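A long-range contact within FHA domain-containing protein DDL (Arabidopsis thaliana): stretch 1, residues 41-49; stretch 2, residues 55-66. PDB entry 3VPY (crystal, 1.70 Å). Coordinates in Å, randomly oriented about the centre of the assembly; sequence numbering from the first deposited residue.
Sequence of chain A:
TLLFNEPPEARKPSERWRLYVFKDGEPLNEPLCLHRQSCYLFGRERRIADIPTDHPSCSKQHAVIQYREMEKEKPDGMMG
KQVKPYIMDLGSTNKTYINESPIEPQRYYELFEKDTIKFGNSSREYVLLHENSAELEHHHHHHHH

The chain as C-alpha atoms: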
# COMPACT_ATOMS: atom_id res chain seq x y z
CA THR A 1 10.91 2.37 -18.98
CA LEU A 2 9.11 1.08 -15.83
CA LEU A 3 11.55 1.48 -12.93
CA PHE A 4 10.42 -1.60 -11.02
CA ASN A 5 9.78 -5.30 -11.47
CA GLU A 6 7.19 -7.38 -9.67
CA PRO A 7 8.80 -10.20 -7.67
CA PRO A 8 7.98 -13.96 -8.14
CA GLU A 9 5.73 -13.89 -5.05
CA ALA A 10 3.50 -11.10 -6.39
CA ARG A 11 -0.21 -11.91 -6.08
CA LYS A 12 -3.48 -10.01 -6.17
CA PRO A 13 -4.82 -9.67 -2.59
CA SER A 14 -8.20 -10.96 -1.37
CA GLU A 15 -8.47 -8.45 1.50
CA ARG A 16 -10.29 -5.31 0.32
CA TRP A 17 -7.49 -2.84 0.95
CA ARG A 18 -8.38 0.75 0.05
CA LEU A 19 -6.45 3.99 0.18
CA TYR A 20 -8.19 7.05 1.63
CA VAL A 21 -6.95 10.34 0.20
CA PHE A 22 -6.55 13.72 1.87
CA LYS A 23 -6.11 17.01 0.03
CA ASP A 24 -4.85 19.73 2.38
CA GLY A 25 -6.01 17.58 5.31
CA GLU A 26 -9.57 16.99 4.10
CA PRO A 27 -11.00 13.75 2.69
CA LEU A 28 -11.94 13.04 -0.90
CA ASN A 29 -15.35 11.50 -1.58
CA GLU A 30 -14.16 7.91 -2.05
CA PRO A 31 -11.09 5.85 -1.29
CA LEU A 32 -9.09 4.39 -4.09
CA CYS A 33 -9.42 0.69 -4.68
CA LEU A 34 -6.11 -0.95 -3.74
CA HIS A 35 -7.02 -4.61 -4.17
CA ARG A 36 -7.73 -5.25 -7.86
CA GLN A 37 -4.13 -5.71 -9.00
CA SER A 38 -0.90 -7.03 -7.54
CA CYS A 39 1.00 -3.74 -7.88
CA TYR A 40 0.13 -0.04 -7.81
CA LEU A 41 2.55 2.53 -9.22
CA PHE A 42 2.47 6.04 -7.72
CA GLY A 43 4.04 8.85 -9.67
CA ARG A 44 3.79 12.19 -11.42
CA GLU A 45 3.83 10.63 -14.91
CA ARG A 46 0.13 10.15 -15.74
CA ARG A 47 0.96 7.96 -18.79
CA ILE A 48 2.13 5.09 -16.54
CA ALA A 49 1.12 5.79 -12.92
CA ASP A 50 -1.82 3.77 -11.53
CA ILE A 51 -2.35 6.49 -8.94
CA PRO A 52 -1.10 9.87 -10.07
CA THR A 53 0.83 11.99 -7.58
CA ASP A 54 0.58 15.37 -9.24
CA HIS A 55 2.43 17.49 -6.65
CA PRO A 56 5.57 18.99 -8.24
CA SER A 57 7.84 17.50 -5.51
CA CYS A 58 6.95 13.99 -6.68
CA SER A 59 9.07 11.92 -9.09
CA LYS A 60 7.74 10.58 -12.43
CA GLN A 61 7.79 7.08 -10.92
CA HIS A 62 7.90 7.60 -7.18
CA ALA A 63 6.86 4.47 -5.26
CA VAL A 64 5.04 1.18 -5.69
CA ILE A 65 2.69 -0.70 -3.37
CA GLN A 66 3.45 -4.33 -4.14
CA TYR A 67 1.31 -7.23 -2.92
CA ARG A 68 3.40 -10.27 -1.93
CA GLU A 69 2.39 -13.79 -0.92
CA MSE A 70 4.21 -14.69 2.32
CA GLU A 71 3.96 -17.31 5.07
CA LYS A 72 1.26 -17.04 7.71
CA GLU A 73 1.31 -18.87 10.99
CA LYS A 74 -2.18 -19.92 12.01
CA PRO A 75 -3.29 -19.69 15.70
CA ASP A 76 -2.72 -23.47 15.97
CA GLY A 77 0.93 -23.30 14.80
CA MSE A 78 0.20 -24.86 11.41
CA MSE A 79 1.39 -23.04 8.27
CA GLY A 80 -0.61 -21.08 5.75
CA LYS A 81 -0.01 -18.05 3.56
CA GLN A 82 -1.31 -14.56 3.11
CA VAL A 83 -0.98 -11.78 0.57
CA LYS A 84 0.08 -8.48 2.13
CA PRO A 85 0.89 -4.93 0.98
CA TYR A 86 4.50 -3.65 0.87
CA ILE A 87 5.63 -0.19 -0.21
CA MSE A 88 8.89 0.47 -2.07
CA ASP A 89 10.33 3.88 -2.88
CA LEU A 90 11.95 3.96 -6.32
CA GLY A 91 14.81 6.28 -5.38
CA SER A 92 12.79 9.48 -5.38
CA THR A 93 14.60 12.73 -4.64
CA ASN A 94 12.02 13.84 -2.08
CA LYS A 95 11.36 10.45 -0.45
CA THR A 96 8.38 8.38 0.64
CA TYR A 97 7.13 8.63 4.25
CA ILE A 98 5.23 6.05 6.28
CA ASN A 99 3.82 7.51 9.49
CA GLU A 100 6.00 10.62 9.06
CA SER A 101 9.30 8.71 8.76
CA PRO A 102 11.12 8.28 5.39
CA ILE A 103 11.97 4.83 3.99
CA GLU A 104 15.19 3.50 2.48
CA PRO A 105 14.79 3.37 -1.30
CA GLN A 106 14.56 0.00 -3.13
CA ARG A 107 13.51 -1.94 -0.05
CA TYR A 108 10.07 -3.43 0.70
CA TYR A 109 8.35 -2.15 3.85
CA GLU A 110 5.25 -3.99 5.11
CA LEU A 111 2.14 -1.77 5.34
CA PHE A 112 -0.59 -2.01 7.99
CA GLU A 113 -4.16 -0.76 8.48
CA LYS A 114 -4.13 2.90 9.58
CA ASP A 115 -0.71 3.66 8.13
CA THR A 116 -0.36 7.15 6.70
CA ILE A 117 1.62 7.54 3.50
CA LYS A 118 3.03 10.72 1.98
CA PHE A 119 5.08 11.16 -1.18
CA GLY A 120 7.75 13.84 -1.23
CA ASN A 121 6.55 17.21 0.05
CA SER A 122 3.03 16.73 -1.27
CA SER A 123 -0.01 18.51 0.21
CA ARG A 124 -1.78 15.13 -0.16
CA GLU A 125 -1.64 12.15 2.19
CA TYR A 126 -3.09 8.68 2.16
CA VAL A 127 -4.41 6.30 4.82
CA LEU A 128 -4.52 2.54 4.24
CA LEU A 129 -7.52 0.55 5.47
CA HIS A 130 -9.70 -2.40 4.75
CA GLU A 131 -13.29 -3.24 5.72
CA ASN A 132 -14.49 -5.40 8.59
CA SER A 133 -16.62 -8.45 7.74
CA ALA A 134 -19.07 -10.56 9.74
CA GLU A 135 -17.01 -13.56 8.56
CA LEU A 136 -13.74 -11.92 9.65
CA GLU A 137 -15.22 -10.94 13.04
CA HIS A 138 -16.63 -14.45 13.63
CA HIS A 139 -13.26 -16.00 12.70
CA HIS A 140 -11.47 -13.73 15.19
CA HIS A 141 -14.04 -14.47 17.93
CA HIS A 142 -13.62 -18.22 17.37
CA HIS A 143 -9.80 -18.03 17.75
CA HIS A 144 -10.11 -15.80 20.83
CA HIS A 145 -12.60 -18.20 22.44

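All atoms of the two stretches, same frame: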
# COMPACT_ATOMS: atom_id res chain seq x y z
N LEU A 41 1.51 1.53 -9.04
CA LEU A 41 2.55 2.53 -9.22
C LEU A 41 2.04 3.93 -8.92
O LEU A 41 1.02 4.35 -9.47
CB LEU A 41 3.07 2.49 -10.67
CG LEU A 41 4.08 3.56 -11.05
CD1 LEU A 41 5.36 3.47 -10.20
CD2 LEU A 41 4.41 3.46 -12.53
N PHE A 42 2.75 4.63 -8.04
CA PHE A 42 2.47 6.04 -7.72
C PHE A 42 3.52 6.91 -8.38
O PHE A 42 4.72 6.65 -8.26
CB PHE A 42 2.56 6.26 -6.22
CG PHE A 42 1.52 5.50 -5.43
CD1 PHE A 42 0.39 6.16 -4.95
CD2 PHE A 42 1.66 4.13 -5.20
CE1 PHE A 42 -0.59 5.46 -4.23
CE2 PHE A 42 0.67 3.40 -4.50
CZ PHE A 42 -0.45 4.07 -4.01
N GLY A 43 3.08 7.96 -9.06
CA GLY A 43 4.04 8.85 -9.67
C GLY A 43 3.41 10.01 -10.40
O GLY A 43 2.19 10.03 -10.61
N ARG A 44 4.26 10.97 -10.74
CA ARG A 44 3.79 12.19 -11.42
C ARG A 44 3.46 11.95 -12.90
O ARG A 44 2.69 12.72 -13.50
CB ARG A 44 4.82 13.30 -11.24
CG ARG A 44 4.23 14.71 -11.09
CD ARG A 44 5.33 15.78 -11.04
NE ARG A 44 5.95 15.92 -12.37
CZ ARG A 44 7.14 15.43 -12.71
NH1 ARG A 44 7.92 14.81 -11.83
NH2 ARG A 44 7.56 15.57 -13.96
N GLU A 45 4.03 10.90 -13.48
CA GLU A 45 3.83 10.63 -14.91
C GLU A 45 2.49 9.91 -15.16
O GLU A 45 2.37 8.72 -14.97
CB GLU A 45 5.01 9.83 -15.48
CG GLU A 45 4.90 9.56 -16.97
CD GLU A 45 6.18 8.99 -17.56
OE1 GLU A 45 7.19 8.89 -16.83
OE2 GLU A 45 6.17 8.62 -18.76
N ARG A 46 1.49 10.68 -15.59
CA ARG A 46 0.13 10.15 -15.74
C ARG A 46 0.01 9.03 -16.79
O ARG A 46 -0.89 8.20 -16.69
CB ARG A 46 -0.88 11.28 -15.99
CG ARG A 46 -1.04 12.18 -14.77
CD ARG A 46 -2.23 13.12 -14.89
NE ARG A 46 -2.74 13.48 -13.57
CZ ARG A 46 -3.87 13.01 -13.04
NH1 ARG A 46 -4.64 12.15 -13.70
NH2 ARG A 46 -4.23 13.41 -11.82
N ARG A 47 0.96 8.98 -17.73
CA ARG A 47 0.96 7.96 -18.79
C ARG A 47 1.15 6.55 -18.22
O ARG A 47 0.66 5.58 -18.79
CB ARG A 47 2.04 8.28 -19.84
CG ARG A 47 2.06 7.37 -21.09
CD ARG A 47 2.71 8.09 -22.29
NE ARG A 47 3.20 7.15 -23.31
CZ ARG A 47 4.01 7.45 -24.32
NH1 ARG A 47 4.45 8.70 -24.51
NH2 ARG A 47 4.39 6.51 -25.17
N ILE A 48 1.85 6.43 -17.09
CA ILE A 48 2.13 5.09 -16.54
C ILE A 48 1.70 4.88 -15.09
O ILE A 48 1.46 3.76 -14.67
CB ILE A 48 3.59 4.66 -16.74
CG1 ILE A 48 4.53 5.79 -16.32
CG2 ILE A 48 3.81 4.19 -18.20
CD1 ILE A 48 5.97 5.39 -16.19
N ALA A 49 1.58 5.95 -14.31
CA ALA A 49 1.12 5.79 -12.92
C ALA A 49 -0.30 5.20 -12.82
O ALA A 49 -1.22 5.59 -13.56
CB ALA A 49 1.20 7.10 -12.18
N HIS A 55 1.65 16.44 -7.31
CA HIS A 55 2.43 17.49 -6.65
C HIS A 55 3.83 17.61 -7.27
O HIS A 55 4.47 16.59 -7.56
CB HIS A 55 2.52 17.24 -5.14
CG HIS A 55 3.02 18.42 -4.38
ND1 HIS A 55 4.35 18.62 -4.07
CD2 HIS A 55 2.36 19.50 -3.90
CE1 HIS A 55 4.49 19.76 -3.43
NE2 HIS A 55 3.30 20.32 -3.31
N PRO A 56 4.30 18.84 -7.53
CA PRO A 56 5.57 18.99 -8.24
C PRO A 56 6.80 18.42 -7.49
O PRO A 56 7.84 18.26 -8.09
CB PRO A 56 5.68 20.51 -8.46
CG PRO A 56 4.73 21.12 -7.53
CD PRO A 56 3.63 20.13 -7.31
N SER A 57 6.67 18.10 -6.21
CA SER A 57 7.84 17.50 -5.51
C SER A 57 7.99 16.02 -5.81
O SER A 57 9.00 15.39 -5.45
CB SER A 57 7.76 17.72 -4.00
OG SER A 57 6.64 17.07 -3.45
N CYS A 58 6.97 15.44 -6.43
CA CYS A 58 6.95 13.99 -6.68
C CYS A 58 7.69 13.58 -7.95
O CYS A 58 7.66 14.28 -8.95
CB CYS A 58 5.52 13.49 -6.77
SG CYS A 58 4.65 13.66 -5.18
N SER A 59 8.32 12.41 -7.92
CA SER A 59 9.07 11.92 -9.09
C SER A 59 8.11 11.29 -10.10
O SER A 59 6.96 10.95 -9.75
CB SER A 59 10.12 10.90 -8.63
OG SER A 59 11.00 11.47 -7.63
N LYS A 60 8.55 11.16 -11.36
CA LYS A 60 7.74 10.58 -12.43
C LYS A 60 7.21 9.19 -12.06
O LYS A 60 6.02 8.86 -12.24
CB LYS A 60 8.57 10.52 -13.71
CG LYS A 60 8.76 11.88 -14.37
CD LYS A 60 9.74 11.78 -15.52
CE LYS A 60 9.02 11.67 -16.83
NZ LYS A 60 9.95 12.08 -17.91
N GLN A 61 8.11 8.37 -11.53
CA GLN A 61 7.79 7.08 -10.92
C GLN A 61 8.37 7.09 -9.51
O GLN A 61 9.60 7.03 -9.32
CB GLN A 61 8.38 5.93 -11.75
CG GLN A 61 7.89 5.87 -13.19
CD GLN A 61 8.44 4.67 -13.95
OE1 GLN A 61 8.42 3.55 -13.45
NE2 GLN A 61 8.90 4.90 -15.18
N HIS A 62 7.49 7.20 -8.52
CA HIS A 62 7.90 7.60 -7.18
C HIS A 62 7.99 6.39 -6.27
O HIS A 62 9.02 6.18 -5.63
CB HIS A 62 6.90 8.60 -6.60
CG HIS A 62 7.46 9.44 -5.50
ND1 HIS A 62 7.66 8.99 -4.21
CD2 HIS A 62 7.87 10.73 -5.51
CE1 HIS A 62 8.15 9.98 -3.48
NE2 HIS A 62 8.29 11.04 -4.24
N ALA A 63 6.92 5.60 -6.20
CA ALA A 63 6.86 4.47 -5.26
C ALA A 63 5.89 3.45 -5.81
O ALA A 63 5.01 3.79 -6.62
CB ALA A 63 6.39 4.93 -3.91
N VAL A 64 6.04 2.20 -5.39
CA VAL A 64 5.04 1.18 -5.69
C VAL A 64 4.48 0.58 -4.38
O VAL A 64 5.19 0.50 -3.38
CB VAL A 64 5.62 0.07 -6.64
CG1 VAL A 64 6.76 -0.74 -5.98
CG2 VAL A 64 4.54 -0.85 -7.12
N ILE A 65 3.21 0.23 -4.38
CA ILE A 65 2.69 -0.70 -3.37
C ILE A 65 2.55 -2.04 -4.05
O ILE A 65 1.81 -2.18 -5.04
CB ILE A 65 1.37 -0.22 -2.72
CG1 ILE A 65 1.67 1.00 -1.83
CG2 ILE A 65 0.75 -1.36 -1.88
CD1 ILE A 65 0.47 1.70 -1.19
N GLN A 66 3.32 -3.01 -3.54
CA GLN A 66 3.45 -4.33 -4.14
C GLN A 66 2.84 -5.34 -3.19
O GLN A 66 3.25 -5.39 -2.02
CB GLN A 66 4.94 -4.66 -4.32
CG GLN A 66 5.17 -6.07 -4.83
CD GLN A 66 4.75 -6.22 -6.27
OE1 GLN A 66 5.27 -5.53 -7.15
NE2 GLN A 66 3.80 -7.12 -6.53

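Two strand segments, 41-43 and 63-66, run antiparallel with their axes 4.8 Å apart at closest approach, and past the end of the strand pairing the backbone keeps bonding into the loops. Most of the hydrogen bonding is main chain to main chain, so much of this contact depends on backbone path rather than on side-chain identity.

L41 faces V64 as a non-hydrogen-bonded pair, L41 CA and V64 CA 4.5 Å apart and their side chains on the same face of the sheet. With chi1 t and chi2 p, the leucine brings its end nearer the other stretch than its CB direction suggests, and L41 CD1 lies 3.6 Å from A63 O.

F42 is the hydrogen-bonded partner of A63. F42 N donates to A63 O at 2.8 Å, and A63 N returns a bond to F42 O at 3.2 Å. F42 O also accepts from H62 N at 2.8 Å, so one carbonyl serves two successive amides where the partner chain enters its strand. The ring shares a sheet face with the small A63 side chain and reaches I65, with F42 CE2 3.7 Å from I65 CD1, an apolar contact between buried side chains.

At G43 the CA-CA spacing is the shortest of the register, G43 CA to Q61 CA 4.3 Å. G43 CA sits 3.2 Å from K60 O in a CA-H...O contact, and an ideal CB on G43 would point toward the other stretch and fall only 2.1 Å from K60 O. The absence of a side chain is what lets the backbones come this close.

R44 bonds through both its backbone and its side chain. R44 N donates to S59 O at 2.9 Å. The side chain reaches the turn, with R44 CD 3.7 Å from H55 O, a type I turn from H55 to C58 closed by C58 N donating to H55 O at 3.0 Å. There R44 NH1 donates to C58 O at 2.9 Å, the carbonyl lying near the guanidinium plane at its edge, where the N-H groups point.

E45 N donates to K60 O at 3.1 Å, continuing the backbone bonding by one residue. Its side chain packs on the lysine, with E45 OE1 3.3 Å from K60 CE, but E45 OE1 and K60 NZ stay 4.4 Å apart: complementary charge, short of a salt bridge.

R46 and R47 make no contact with the other stretch. I48 then points back toward it, placing I48 CD1 3.1 Å from Q61 NE2, whose hydrogen bonding is satisfied elsewhere in the structure.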